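Local coordinates for Nitrate/nitrite binding protein NrtA (Synechocystis sp., PDB 2G29) that binds nitrate in the periplasm as the solute-binding subunit of the NrtABCD ABC transporter, which takes up nitrate and probably nitrite, at residues A29-T34 with N252-K257; K54-K59 with V263-Q268. All coordinates share one frame; numbering follows the deposited sequence.

Both contacts are made by helix 253-271, one at its N-terminal end and the other about three turns further on. Interaction 1 sets A29-T34, the loop before strand 36-39, against the first turn; interaction 2 sets the short helix 56-59 against V263-Q268. Their centres lie 15 Å apart and their nearest atoms about 7 Å, without touching. Along the chain the order is 29-34, 54-59, 252-257, 263-268, so the segments alternate. Some 200 residues, including the whole second five-stranded sheet, intervene; strand 240-245 has already rejoined the sheet of 36-39 when helix 253-271 packs on these N-terminal elements, consistent with both contacts lying in one domain of the C-clamp.

Interaction 1 (A29-T34 with N252-K257)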
ATOM      1  N   ALA A  29      24.178 -12.301 -15.761  1.00 28.37           N
ATOM      2  CA  ALA A  29      24.603 -11.592 -14.556  1.00 26.85           C
ATOM      3  C   ALA A  29      24.157 -10.149 -14.502  1.00 25.20           C
ATOM      4  O   ALA A  29      24.130  -9.446 -15.516  1.00 24.51           O
ATOM      5  CB  ALA A  29      26.135 -11.663 -14.414  1.00 27.03           C
ATOM      6  N   PRO A  30      23.772  -9.688 -13.303  1.00 23.79           N
ATOM      7  CA  PRO A  30      23.342  -8.293 -13.200  1.00 23.35           C
ATOM      8  C   PRO A  30      24.439  -7.341 -13.650  1.00 22.50           C
ATOM      9  O   PRO A  30      25.629  -7.603 -13.425  1.00 23.03           O
ATOM     10  CB  PRO A  30      23.019  -8.137 -11.711  1.00 22.56           C
ATOM     11  CG  PRO A  30      23.834  -9.177 -11.040  1.00 26.02           C
ATOM     12  CD  PRO A  30      23.708 -10.360 -11.997  1.00 24.04           C
ATOM     13  N   GLU A  31      24.040  -6.237 -14.281  1.00 21.52           N
ATOM     14  CA  GLU A  31      24.964  -5.216 -14.771  1.00 20.61           C
ATOM     15  C   GLU A  31      25.592  -4.464 -13.586  1.00 21.80           C
ATOM     16  O   GLU A  31      26.709  -3.948 -13.672  1.00 22.26           O
ATOM     17  CB  GLU A  31      24.222  -4.225 -15.684  1.00 19.74           C
ATOM     18  CG  GLU A  31      23.533  -4.830 -16.922  1.00 20.52           C
ATOM     19  CD  GLU A  31      22.124  -5.358 -16.617  1.00 19.73           C
ATOM     20  OE1 GLU A  31      21.738  -5.383 -15.422  1.00 17.46           O
ATOM     21  OE2 GLU A  31      21.412  -5.751 -17.573  1.00 18.49           O
ATOM     22  N   VAL A  32      24.851  -4.398 -12.487  1.00 21.86           N
ATOM     23  CA  VAL A  32      25.305  -3.740 -11.270  1.00 21.99           C
ATOM     24  C   VAL A  32      24.923  -4.641 -10.121  1.00 20.90           C
ATOM     25  O   VAL A  32      23.971  -5.406 -10.226  1.00 21.88           O
ATOM     26  CB  VAL A  32      24.644  -2.369 -11.073  1.00 22.64           C
ATOM     27  CG1 VAL A  32      25.048  -1.791  -9.731  1.00 27.39           C
ATOM     28  CG2 VAL A  32      25.053  -1.421 -12.190  1.00 23.72           C
ATOM     29  N   THR A  33      25.681  -4.554  -9.028  1.00 20.79           N
ATOM     30  CA  THR A  33      25.456  -5.382  -7.863  1.00 21.02           C
ATOM     31  C   THR A  33      24.789  -4.645  -6.716  1.00 20.18           C
ATOM     32  O   THR A  33      24.608  -5.208  -5.640  1.00 20.98           O
ATOM     33  CB  THR A  33      26.778  -5.978  -7.336  1.00 22.56           C
ATOM     34  OG1 THR A  33      27.674  -4.916  -6.997  1.00 25.09           O
ATOM     35  CG2 THR A  33      27.421  -6.862  -8.405  1.00 23.85           C
ATOM     36  N   THR A  34      24.429  -3.390  -6.960  1.00 19.57           N
ATOM     37  CA  THR A  34      23.766  -2.584  -5.938  1.00 18.55           C
ATOM     38  C   THR A  34      22.561  -1.856  -6.523  1.00 18.29           C
ATOM     39  O   THR A  34      22.433  -1.705  -7.727  1.00 17.41           O
ATOM     40  CB  THR A  34      24.721  -1.502  -5.358  1.00 20.67           C
ATOM     41  OG1 THR A  34      24.134  -0.902  -4.189  1.00 20.88           O
ATOM     42  CG2 THR A  34      25.002  -0.421  -6.378  1.00 20.94           C
ATOM     43  N   ASN A 252      19.601  -1.407 -16.764  1.00 16.29           N
ATOM     44  CA  ASN A 252      20.027  -2.607 -16.043  1.00 16.27           C
ATOM     45  C   ASN A 252      18.954  -3.701 -16.017  1.00 16.10           C
ATOM     46  O   ASN A 252      18.507  -4.119 -14.944  1.00 16.39           O
ATOM     47  CB  ASN A 252      20.382  -2.212 -14.605  1.00 16.84           C
ATOM     48  CG  ASN A 252      21.397  -1.101 -14.548  1.00 19.03           C
ATOM     49  OD1 ASN A 252      22.550  -1.276 -14.959  1.00 19.62           O
ATOM     50  ND2 ASN A 252      20.984   0.053 -14.052  1.00 18.29           N
ATOM     51  N   PRO A 253      18.547  -4.210 -17.194  1.00 15.61           N
ATOM     52  CA  PRO A 253      17.512  -5.249 -17.220  1.00 16.54           C
ATOM     53  C   PRO A 253      17.819  -6.549 -16.500  1.00 16.05           C
ATOM     54  O   PRO A 253      16.933  -7.167 -15.918  1.00 16.66           O
ATOM     55  CB  PRO A 253      17.213  -5.417 -18.712  1.00 16.40           C
ATOM     56  CG  PRO A 253      18.527  -5.063 -19.369  1.00 15.82           C
ATOM     57  CD  PRO A 253      19.068  -3.916 -18.544  1.00 17.50           C
ATOM     58  N   LYS A 254      19.083  -6.958 -16.513  1.00 16.54           N
ATOM     59  CA  LYS A 254      19.428  -8.182 -15.830  1.00 16.85           C
ATOM     60  C   LYS A 254      19.393  -8.003 -14.308  1.00 15.54           C
ATOM     61  O   LYS A 254      18.962  -8.904 -13.580  1.00 16.53           O
ATOM     62  CB  LYS A 254      20.804  -8.670 -16.293  1.00 19.56           C
ATOM     63  CG  LYS A 254      20.859  -9.032 -17.781  1.00 22.32           C
ATOM     64  CD  LYS A 254      22.299  -9.105 -18.273  1.00 25.01           C
ATOM     65  CE  LYS A 254      22.359  -9.311 -19.788  1.00 27.06           C
ATOM     66  NZ  LYS A 254      23.771  -9.148 -20.286  1.00 29.73           N
ATOM     67  N   ALA A 255      19.847  -6.847 -13.822  1.00 15.69           N
ATOM     68  CA  ALA A 255      19.817  -6.569 -12.382  1.00 14.62           C
ATOM     69  C   ALA A 255      18.357  -6.402 -11.948  1.00 15.38           C
ATOM     70  O   ALA A 255      17.982  -6.837 -10.864  1.00 14.90           O
ATOM     71  CB  ALA A 255      20.605  -5.300 -12.053  1.00 15.66           C
ATOM     72  N   ALA A 256      17.524  -5.791 -12.788  1.00 15.18           N
ATOM     73  CA  ALA A 256      16.112  -5.640 -12.406  1.00 15.47           C
ATOM     74  C   ALA A 256      15.431  -7.015 -12.300  1.00 14.53           C
ATOM     75  O   ALA A 256      14.579  -7.227 -11.446  1.00 15.38           O
ATOM     76  CB  ALA A 256      15.384  -4.767 -13.426  1.00 15.37           C
ATOM     77  N   LYS A 257      15.839  -7.969 -13.144  1.00 14.91           N
ATOM     78  CA  LYS A 257      15.257  -9.306 -13.075  1.00 16.08           C
ATOM     79  C   LYS A 257      15.743  -9.996 -11.794  1.00 14.67           C
ATOM     80  O   LYS A 257      14.980 -10.682 -11.094  1.00 15.45           O
ATOM     81  CB  LYS A 257      15.639 -10.127 -14.319  1.00 17.06           C
ATOM     82  CG  LYS A 257      14.999 -11.515 -14.329  1.00 18.82           C
ATOM     83  CD  LYS A 257      15.428 -12.316 -15.574  1.00 22.06           C
ATOM     84  CE  LYS A 257      14.558 -13.541 -15.783  1.00 22.29           C
ATOM     85  NZ  LYS A 257      15.007 -14.295 -17.019  1.00 24.96           N
TER
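At A29 the loop that leads into strand 36-39 touches the first turn of helix 253-271, a surface contact, with the carbonyl O of A29 3.3 Å from CD of K254, along the flank of that extended chain. P30 follows with CB of its ring set against A255, 3.7 Å from the methyl CB; M62 packs on both residues. E31 then makes the polar contact. Its CG lies anti to the carbonyl carbon (chi1 -59°) and the chain bends at chi2 (85°), which brings the carboxylate to the N-terminal end of the helix. There it grips two successive backbone N-H groups: OE2 takes N of K254 at 2.8 Å, nearly straight at 163°, and OE1 takes N of A255 at 2.9 Å. Both oxygens use their syn lone pairs, and the two bonds together should fix the rotation of the group. At the root of the side chain, OD1 of N252 lies 3.5 Å from CB of E31, and CG2 of V32 touches the same oxygen. The V32 carbonyl O, near the A255 methyl, is buried without a polar partner.

N252 holds the N-cap position but makes no capping bond with its side chain; E31, distant in sequence, supplies acceptors to the first turn instead. A carboxylate here should interact favourably with the helix dipole, which probably favours its ionised form; NZ of K254, 4.9 Å from OE2, would add to that.

Interaction 2 (K54-K59 with V263-Q268); sequences KGFYAK and VMEAQQ
This is a helix-to-helix packing contact, partly buried, in which the short helix 56-59 lies against the C-terminal half of helix 253-271, with a salt bridge along one margin. Its centre is the ring of F56, whose CG stands anti to the carbonyl carbon (chi1 -71°) so that the ring reaches across to the longer helix. One face lies over the backbone between E265 and A266: the carbonyl carbon of E265 is 4.2 Å above the ring centre, and N of A266 sits nearer the rim. CD1 meets the methyl CB of A266 at 3.9 Å, while CD2 packs 3.5 Å from CB of E265.

The carboxylate of E265 is turned steeply to the ring, with 78° between the planes. Its chain bends at chi2 (-138°), and OE1 receives NZ of K59 at 2.8 Å on the syn lone pair. K59 has CG anti to its backbone N and runs fully extended, crossing the glutamate chain at about a right angle, with CE also close to OE1. The same oxygen has a weak hydrogen bond to Y60 OH. On the more buried side, CE2 of Y57 approaches CG2 of V263 at 4.3 Å, a looser touch, while its OH is bonded to the carbonyl of L48.

Helix 46-53 packs on this inner side, touching both Y57 and V263, whose side chain is about 10 Å from that of the nitrate-binding residue K240 on strand 240-245; on another side of helix 253-271, M264 packs against helix 364-373.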
ATOM      1  N   LYS A  54      17.588 -12.163   4.807  1.00 20.48           N
ATOM      2  CA  LYS A  54      17.675 -13.604   4.577  1.00 20.96           C
ATOM      3  C   LYS A  54      18.506 -13.944   3.357  1.00 20.88           C
ATOM      4  O   LYS A  54      18.477 -15.086   2.881  1.00 22.54           O
ATOM      5  CB  LYS A  54      16.285 -14.246   4.482  1.00 20.77           C
ATOM      6  CG  LYS A  54      15.384 -13.985   5.687  1.00 23.02           C
ATOM      7  CD  LYS A  54      15.986 -14.456   6.999  1.00 26.65           C
ATOM      8  CE  LYS A  54      16.117 -15.969   7.016  1.00 25.70           C
ATOM      9  NZ  LYS A  54      16.647 -16.527   8.319  1.00 27.75           N
ATOM     10  N   GLY A  55      19.233 -12.944   2.859  1.00 19.68           N
ATOM     11  CA  GLY A  55      20.152 -13.116   1.737  1.00 20.99           C
ATOM     12  C   GLY A  55      19.588 -13.368   0.346  1.00 20.19           C
ATOM     13  O   GLY A  55      20.291 -13.864  -0.536  1.00 21.89           O
ATOM     14  N   PHE A  56      18.326 -13.030   0.117  1.00 19.75           N
ATOM     15  CA  PHE A  56      17.777 -13.268  -1.211  1.00 18.99           C
ATOM     16  C   PHE A  56      18.425 -12.371  -2.287  1.00 17.58           C
ATOM     17  O   PHE A  56      18.673 -12.830  -3.413  1.00 17.24           O
ATOM     18  CB  PHE A  56      16.261 -13.111  -1.181  1.00 19.73           C
ATOM     19  CG  PHE A  56      15.555 -14.220  -0.441  1.00 21.23           C
ATOM     20  CD1 PHE A  56      14.887 -13.978   0.755  1.00 23.78           C
ATOM     21  CD2 PHE A  56      15.569 -15.517  -0.943  1.00 25.45           C
ATOM     22  CE1 PHE A  56      14.249 -15.001   1.442  1.00 23.83           C
ATOM     23  CE2 PHE A  56      14.936 -16.547  -0.266  1.00 25.02           C
ATOM     24  CZ  PHE A  56      14.269 -16.290   0.934  1.00 24.65           C
ATOM     25  N   TYR A  57      18.728 -11.102  -1.982  1.00 17.37           N
ATOM     26  CA  TYR A  57      19.375 -10.281  -3.007  1.00 17.08           C
ATOM     27  C   TYR A  57      20.732 -10.861  -3.390  1.00 18.72           C
ATOM     28  O   TYR A  57      21.109 -10.891  -4.568  1.00 19.07           O
ATOM     29  CB  TYR A  57      19.615  -8.825  -2.559  1.00 17.89           C
ATOM     30  CG  TYR A  57      18.385  -8.002  -2.242  1.00 15.63           C
ATOM     31  CD1 TYR A  57      18.225  -7.443  -0.974  1.00 14.67           C
ATOM     32  CD2 TYR A  57      17.404  -7.764  -3.202  1.00 14.39           C
ATOM     33  CE1 TYR A  57      17.111  -6.664  -0.667  1.00 14.94           C
ATOM     34  CE2 TYR A  57      16.286  -6.977  -2.907  1.00 14.61           C
ATOM     35  CZ  TYR A  57      16.151  -6.437  -1.628  1.00 14.86           C
ATOM     36  OH  TYR A  57      14.997  -5.710  -1.307  1.00 14.61           O
ATOM     37  N   ALA A  58      21.468 -11.316  -2.384  1.00 19.46           N
ATOM     38  CA  ALA A  58      22.795 -11.866  -2.629  1.00 20.29           C
ATOM     39  C   ALA A  58      22.700 -13.147  -3.436  1.00 20.24           C
ATOM     40  O   ALA A  58      23.533 -13.390  -4.295  1.00 21.86           O
ATOM     41  CB  ALA A  58      23.507 -12.108  -1.290  1.00 20.91           C
ATOM     42  N   LYS A  59      21.681 -13.950  -3.159  1.00 21.05           N
ATOM     43  CA  LYS A  59      21.464 -15.182  -3.898  1.00 21.61           C
ATOM     44  C   LYS A  59      21.356 -14.875  -5.404  1.00 21.68           C
ATOM     45  O   LYS A  59      21.791 -15.677  -6.234  1.00 22.44           O
ATOM     46  CB  LYS A  59      20.210 -15.886  -3.372  1.00 22.51           C
ATOM     47  CG  LYS A  59      19.845 -17.170  -4.108  1.00 24.82           C
ATOM     48  CD  LYS A  59      18.654 -17.861  -3.485  1.00 26.99           C
ATOM     49  CE  LYS A  59      18.208 -19.028  -4.331  1.00 27.09           C
ATOM     50  NZ  LYS A  59      17.030 -19.690  -3.741  1.00 30.22           N
ATOM     51  N   VAL A 263      12.937 -10.481  -4.600  1.00 15.37           N
ATOM     52  CA  VAL A 263      11.728 -10.020  -3.901  1.00 14.66           C
ATOM     53  C   VAL A 263      10.622 -11.098  -3.896  1.00 14.06           C
ATOM     54  O   VAL A 263       9.921 -11.282  -2.911  1.00 13.93           O
ATOM     55  CB  VAL A 263      11.210  -8.701  -4.541  1.00 14.97           C
ATOM     56  CG1 VAL A 263       9.797  -8.351  -4.029  1.00 15.16           C
ATOM     57  CG2 VAL A 263      12.166  -7.544  -4.167  1.00 14.85           C
ATOM     58  N   MET A 264      10.454 -11.822  -4.997  1.00 13.22           N
ATOM     59  CA  MET A 264       9.462 -12.881  -5.056  1.00 15.11           C
ATOM     60  C   MET A 264       9.764 -13.995  -4.043  1.00 15.02           C
ATOM     61  O   MET A 264       8.857 -14.514  -3.378  1.00 16.02           O
ATOM     62  CB  MET A 264       9.460 -13.508  -6.439  1.00 17.94           C
ATOM     63  CG  MET A 264       8.834 -12.666  -7.477  1.00 18.47           C
ATOM     64  SD  MET A 264       8.916 -13.501  -9.084  1.00 22.91           S
ATOM     65  CE  MET A 264       8.119 -12.327  -9.967  1.00 20.30           C
ATOM     66  N   GLU A 265      11.033 -14.392  -3.952  1.00 16.44           N
ATOM     67  CA  GLU A 265      11.360 -15.437  -2.983  1.00 16.91           C
ATOM     68  C   GLU A 265      11.136 -14.898  -1.574  1.00 16.07           C
ATOM     69  O   GLU A 265      10.655 -15.617  -0.725  1.00 15.95           O
ATOM     70  CB  GLU A 265      12.804 -15.897  -3.136  1.00 19.99           C
ATOM     71  CG  GLU A 265      13.046 -16.740  -4.390  1.00 24.41           C
ATOM     72  CD  GLU A 265      13.944 -17.918  -4.083  1.00 27.02           C
ATOM     73  OE1 GLU A 265      15.101 -17.689  -3.688  1.00 29.18           O
ATOM     74  OE2 GLU A 265      13.485 -19.070  -4.224  1.00 32.38           O
ATOM     75  N   ALA A 266      11.453 -13.625  -1.339  1.00 15.77           N
ATOM     76  CA  ALA A 266      11.228 -13.077  -0.003  1.00 15.13           C
ATOM     77  C   ALA A 266       9.739 -13.033   0.281  1.00 15.13           C
ATOM     78  O   ALA A 266       9.300 -13.239   1.430  1.00 15.83           O
ATOM     79  CB  ALA A 266      11.842 -11.682   0.116  1.00 15.17           C
ATOM     80  N   GLN A 267       8.927 -12.742  -0.739  1.00 13.71           N
ATOM     81  CA  GLN A 267       7.477 -12.739  -0.548  1.00 15.02           C
ATOM     82  C   GLN A 267       6.951 -14.122  -0.150  1.00 14.63           C
ATOM     83  O   GLN A 267       6.094 -14.243   0.707  1.00 16.10           O
ATOM     84  CB  GLN A 267       6.758 -12.283  -1.817  1.00 13.79           C
ATOM     85  CG  GLN A 267       6.831 -10.781  -2.054  1.00 14.06           C
ATOM     86  CD  GLN A 267       6.144 -10.391  -3.344  1.00 14.38           C
ATOM     87  OE1 GLN A 267       6.504 -10.882  -4.412  1.00 14.65           O
ATOM     88  NE2 GLN A 267       5.147  -9.501  -3.252  1.00 12.31           N
ATOM     89  N   GLN A 268       7.463 -15.162  -0.810  1.00 15.87           N
ATOM     90  CA  GLN A 268       7.051 -16.526  -0.500  1.00 16.25           C
ATOM     91  C   GLN A 268       7.443 -16.871   0.934  1.00 15.06           C
ATOM     92  O   GLN A 268       6.682 -17.524   1.662  1.00 18.13           O
ATOM     93  CB  GLN A 268       7.713 -17.472  -1.495  1.00 16.54           C
ATOM     94  CG  GLN A 268       7.084 -17.374  -2.879  1.00 19.53           C
ATOM     95  CD  GLN A 268       7.816 -18.204  -3.894  1.00 23.55           C
ATOM     96  OE1 GLN A 268       8.789 -17.762  -4.494  1.00 26.84           O
ATOM     97  NE2 GLN A 268       7.352 -19.421  -4.088  1.00 24.17           N
TER